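Local coordinates for protein fructose transport system repressor FruR (Pseudomonas putida, PDB 3O75) that probably regulates transcription as a LacI-family DNA-binding repressor and binds fructose 1-phosphate between the two lobes of its sugar-binding domain, at residues E159-E164 with T186-L191. Numbering follows the deposited sequence.
Sequences EAFSRE and TTSYVL. With F1X (1-O-phosphono-beta-D-fructofuranose), chain C.
Ala160 starts the contact through its carbonyl O, which meets Leu191 CD2 at 3.9 Å. Phe161, centre of an inverse gamma turn, makes the largest single contribution: with CG anti to the carbonyl carbon (chi1 -69°), its ring reaches the 1-phosphofructose, whose C6 sits over one face, nearer its border than its centre, in a contact unusually short for two carbons (3.1 Å to Phe161 CD1). Thr187 OG1 approaches the ring edge, 3.8 Å from Phe161 CE2, while Ser188 CB and Leu191 CD1 pack obliquely. An alanine in place of Phe161 would probably open a gap beside C6 of the sugar and leave Leu191 CD1 without its aromatic neighbour. Ser162, N-cap of helix 163-177 with OG hydrogen-bonded to Cys165 N, is pressed tightly by Val190, CG1 standing 3.3 Å from Ser162 CA. At Arg163, CA makes a C-H...O contact with Val190 O (3.3 Å); the extended side chain reaches a salt bridge from NE to Asp197, farther along helix 189-200. No hydrogen bond joins the two segments, but the second holds one phosphate oxygen: Tyr189 N, in the first turn of its helix, donates a nearly straight bond (171°) to O3P. The contact thus packs the N-terminal ends of helices 163-177 and 189-200 together, just past the parallel strands 152-158 and 183-186, with strand 122-128 between these in the sheet and its Ala128 against Phe161.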
ATOM      1  N   GLU A 159       2.268 -16.900  12.824  1.00 46.60           N
ATOM      2  CA  GLU A 159       3.518 -17.060  12.105  1.00 50.44           C
ATOM      3  C   GLU A 159       3.878 -15.812  11.294  1.00 45.87           C
ATOM      4  O   GLU A 159       5.035 -15.623  10.921  1.00 48.71           O
ATOM      5  CB  GLU A 159       3.418 -18.275  11.177  1.00 59.38           C
ATOM      6  CG  GLU A 159       2.384 -18.122  10.053  1.00 66.35           C
ATOM      7  CD  GLU A 159       0.959 -18.450  10.477  1.00 68.42           C
ATOM      8  OE1 GLU A 159       0.780 -19.187  11.470  1.00 71.03           O
ATOM      9  OE2 GLU A 159       0.018 -17.978   9.803  1.00 64.76           O
ATOM     10  N   ALA A 160       2.895 -14.958  11.023  1.00 37.83           N
ATOM     11  CA  ALA A 160       3.126 -13.816  10.136  1.00 35.97           C
ATOM     12  C   ALA A 160       2.117 -12.685  10.309  1.00 34.58           C
ATOM     13  O   ALA A 160       0.940 -12.926  10.591  1.00 31.63           O
ATOM     14  CB  ALA A 160       3.144 -14.282   8.671  1.00 34.22           C
ATOM     15  N   PHE A 161       2.588 -11.452  10.128  1.00 31.43           N
ATOM     16  CA  PHE A 161       1.707 -10.292  10.092  1.00 29.89           C
ATOM     17  C   PHE A 161       0.991 -10.237   8.751  1.00 33.33           C
ATOM     18  O   PHE A 161       1.406  -9.513   7.844  1.00 32.85           O
ATOM     19  CB  PHE A 161       2.497  -8.997  10.298  1.00 27.44           C
ATOM     20  CG  PHE A 161       3.047  -8.830  11.692  1.00 24.97           C
ATOM     21  CD1 PHE A 161       4.376  -9.106  11.969  1.00 20.60           C
ATOM     22  CD2 PHE A 161       2.237  -8.385  12.720  1.00 25.90           C
ATOM     23  CE1 PHE A 161       4.883  -8.945  13.244  1.00 27.60           C
ATOM     24  CE2 PHE A 161       2.738  -8.222  14.001  1.00 29.96           C
ATOM     25  CZ  PHE A 161       4.067  -8.505  14.262  1.00 28.16           C
ATOM     26  N   SER A 162      -0.087 -11.005   8.629  1.00 37.03           N
ATOM     27  CA  SER A 162      -0.824 -11.086   7.376  1.00 37.09           C
ATOM     28  C   SER A 162      -2.317 -11.218   7.619  1.00 38.34           C
ATOM     29  O   SER A 162      -2.751 -11.705   8.670  1.00 40.81           O
ATOM     30  CB  SER A 162      -0.338 -12.269   6.537  1.00 39.08           C
ATOM     31  OG  SER A 162      -0.455 -13.485   7.255  1.00 44.23           O
ATOM     32  N   ARG A 163      -3.089 -10.777   6.633  1.00 34.46           N
ATOM     33  CA  ARG A 163      -4.539 -10.873   6.651  1.00 37.50           C
ATOM     34  C   ARG A 163      -4.995 -12.321   6.796  1.00 42.23           C
ATOM     35  O   ARG A 163      -5.926 -12.616   7.543  1.00 46.17           O
ATOM     36  CB  ARG A 163      -5.089 -10.272   5.358  1.00 40.76           C
ATOM     37  CG  ARG A 163      -6.578 -10.437   5.135  1.00 42.62           C
ATOM     38  CD  ARG A 163      -6.982  -9.751   3.839  1.00 40.32           C
ATOM     39  NE  ARG A 163      -8.419  -9.816   3.601  1.00 46.79           N
ATOM     40  CZ  ARG A 163      -9.060  -9.083   2.695  1.00 45.09           C
ATOM     41  NH1 ARG A 163      -8.391  -8.215   1.945  1.00 39.61           N
ATOM     42  NH2 ARG A 163     -10.372  -9.208   2.546  1.00 44.54           N
ATOM     43  N   GLU A 164      -4.333 -13.225   6.085  1.00 41.22           N
ATOM     44  CA  GLU A 164      -4.700 -14.633   6.133  1.00 44.32           C
ATOM     45  C   GLU A 164      -4.432 -15.211   7.521  1.00 41.51           C
ATOM     46  O   GLU A 164      -5.230 -15.985   8.048  1.00 40.38           O
ATOM     47  CB  GLU A 164      -3.945 -15.423   5.062  1.00 50.31           C
ATOM     48  CG  GLU A 164      -2.881 -16.356   5.610  1.00 61.04           C
ATOM     49  CD  GLU A 164      -1.874 -16.776   4.558  1.00 70.94           C
ATOM     50  OE1 GLU A 164      -2.094 -17.814   3.892  1.00 71.35           O
ATOM     51  OE2 GLU A 164      -0.861 -16.063   4.399  1.00 75.45           O
ATOM     52  N   THR A 186      -5.887  -6.293  18.198  1.00 24.02           N
ATOM     53  CA  THR A 186      -4.978  -6.744  17.148  1.00 23.38           C
ATOM     54  C   THR A 186      -3.738  -5.851  17.106  1.00 23.37           C
ATOM     55  O   THR A 186      -3.837  -4.632  17.259  1.00 24.44           O
ATOM     56  CB  THR A 186      -5.663  -6.790  15.755  1.00 29.68           C
ATOM     57  OG1 THR A 186      -6.291  -5.535  15.477  1.00 24.81           O
ATOM     58  CG2 THR A 186      -6.714  -7.882  15.711  1.00 30.88           C
ATOM     59  N   THR A 187      -2.575  -6.467  16.908  1.00 23.22           N
ATOM     60  CA  THR A 187      -1.293  -5.762  16.972  1.00 27.17           C
ATOM     61  C   THR A 187      -0.833  -5.164  15.641  1.00 27.01           C
ATOM     62  O   THR A 187       0.296  -4.681  15.534  1.00 24.83           O
ATOM     63  CB  THR A 187      -0.174  -6.678  17.498  1.00 27.57           C
ATOM     64  OG1 THR A 187       0.026  -7.760  16.580  1.00 31.47           O
ATOM     65  CG2 THR A 187      -0.534  -7.236  18.860  1.00 29.78           C
ATOM     66  N   SER A 188      -1.699  -5.204  14.636  1.00 25.82           N
ATOM     67  CA  SER A 188      -1.407  -4.602  13.337  1.00 26.58           C
ATOM     68  C   SER A 188      -2.704  -4.576  12.548  1.00 27.47           C
ATOM     69  O   SER A 188      -3.516  -5.492  12.678  1.00 30.55           O
ATOM     70  CB  SER A 188      -0.353  -5.421  12.591  1.00 27.44           C
ATOM     71  OG  SER A 188      -0.167  -4.940  11.272  1.00 28.69           O
ATOM     72  N   TYR A 189      -2.923  -3.537  11.744  1.00 26.61           N
ATOM     73  CA  TYR A 189      -4.193  -3.454  11.028  1.00 29.60           C
ATOM     74  C   TYR A 189      -4.353  -4.630  10.075  1.00 30.75           C
ATOM     75  O   TYR A 189      -5.457  -5.143   9.875  1.00 30.11           O
ATOM     76  CB  TYR A 189      -4.361  -2.147  10.255  1.00 28.98           C
ATOM     77  CG  TYR A 189      -5.730  -2.076   9.612  1.00 30.44           C
ATOM     78  CD1 TYR A 189      -6.843  -1.720  10.360  1.00 32.24           C
ATOM     79  CD2 TYR A 189      -5.917  -2.413   8.276  1.00 31.84           C
ATOM     80  CE1 TYR A 189      -8.097  -1.674   9.799  1.00 33.73           C
ATOM     81  CE2 TYR A 189      -7.183  -2.368   7.696  1.00 33.01           C
ATOM     82  CZ  TYR A 189      -8.268  -1.996   8.469  1.00 34.52           C
ATOM     83  OH  TYR A 189      -9.533  -1.942   7.926  1.00 31.95           O
ATOM     84  N   VAL A 190      -3.235  -5.054   9.498  1.00 28.81           N
ATOM     85  CA  VAL A 190      -3.231  -6.161   8.556  1.00 37.75           C
ATOM     86  C   VAL A 190      -3.861  -7.413   9.168  1.00 38.83           C
ATOM     87  O   VAL A 190      -4.561  -8.159   8.484  1.00 39.54           O
ATOM     88  CB  VAL A 190      -1.804  -6.459   8.064  1.00 40.72           C
ATOM     89  CG1 VAL A 190      -1.693  -7.887   7.595  1.00 46.72           C
ATOM     90  CG2 VAL A 190      -1.421  -5.494   6.952  1.00 37.96           C
ATOM     91  N   LEU A 191      -3.630  -7.637  10.458  1.00 34.44           N
ATOM     92  CA  LEU A 191      -4.249  -8.769  11.135  1.00 31.35           C
ATOM     93  C   LEU A 191      -5.750  -8.539  11.293  1.00 30.69           C
ATOM     94  O   LEU A 191      -6.547  -9.464  11.132  1.00 34.89           O
ATOM     95  CB  LEU A 191      -3.593  -9.018  12.494  1.00 29.92           C
ATOM     96  CG  LEU A 191      -2.143  -9.498  12.454  1.00 23.00           C
ATOM     97  CD1 LEU A 191      -1.476  -9.272  13.790  1.00 15.18           C
ATOM     98  CD2 LEU A 191      -2.067 -10.967  12.053  1.00 22.22           C
TER
HETATM   99  C1  F1X C   1       2.597  -1.675  11.025  1.00 26.22           C
HETATM  100  O1  F1X C   1       1.192  -1.794  10.866  1.00 26.50           O
HETATM  101  P1  F1X C   1       0.227  -0.875  11.766  1.00 29.55           P
HETATM  102  C2  F1X C   1       3.102  -2.859  11.830  1.00 29.81           C
HETATM  103  O2  F1X C   1       2.196  -3.143  12.904  1.00 32.70           O
HETATM  104  C3  F1X C   1       4.490  -2.570  12.385  1.00 31.37           C
HETATM  105  O3  F1X C   1       4.438  -1.797  13.582  1.00 36.36           O
HETATM  106  C4  F1X C   1       5.017  -3.967  12.598  1.00 38.45           C
HETATM  107  O4  F1X C   1       6.439  -4.036  12.734  1.00 38.21           O
HETATM  108  C5  F1X C   1       4.546  -4.571  11.290  1.00 38.85           C
HETATM  109  O5  F1X C   1       3.244  -4.033  11.030  1.00 33.81           O
HETATM  110  C6  F1X C   1       4.574  -6.078  11.354  1.00 45.11           C
HETATM  111  O6  F1X C   1       5.880  -6.426  10.913  1.00 54.92           O
HETATM  112  O1P F1X C   1       0.580  -1.235  13.186  1.00 32.32           O
HETATM  113  O2P F1X C   1       0.593   0.533  11.383  1.00 30.18           O
HETATM  114  O3P F1X C   1      -1.160  -1.308  11.359  1.00 23.75           O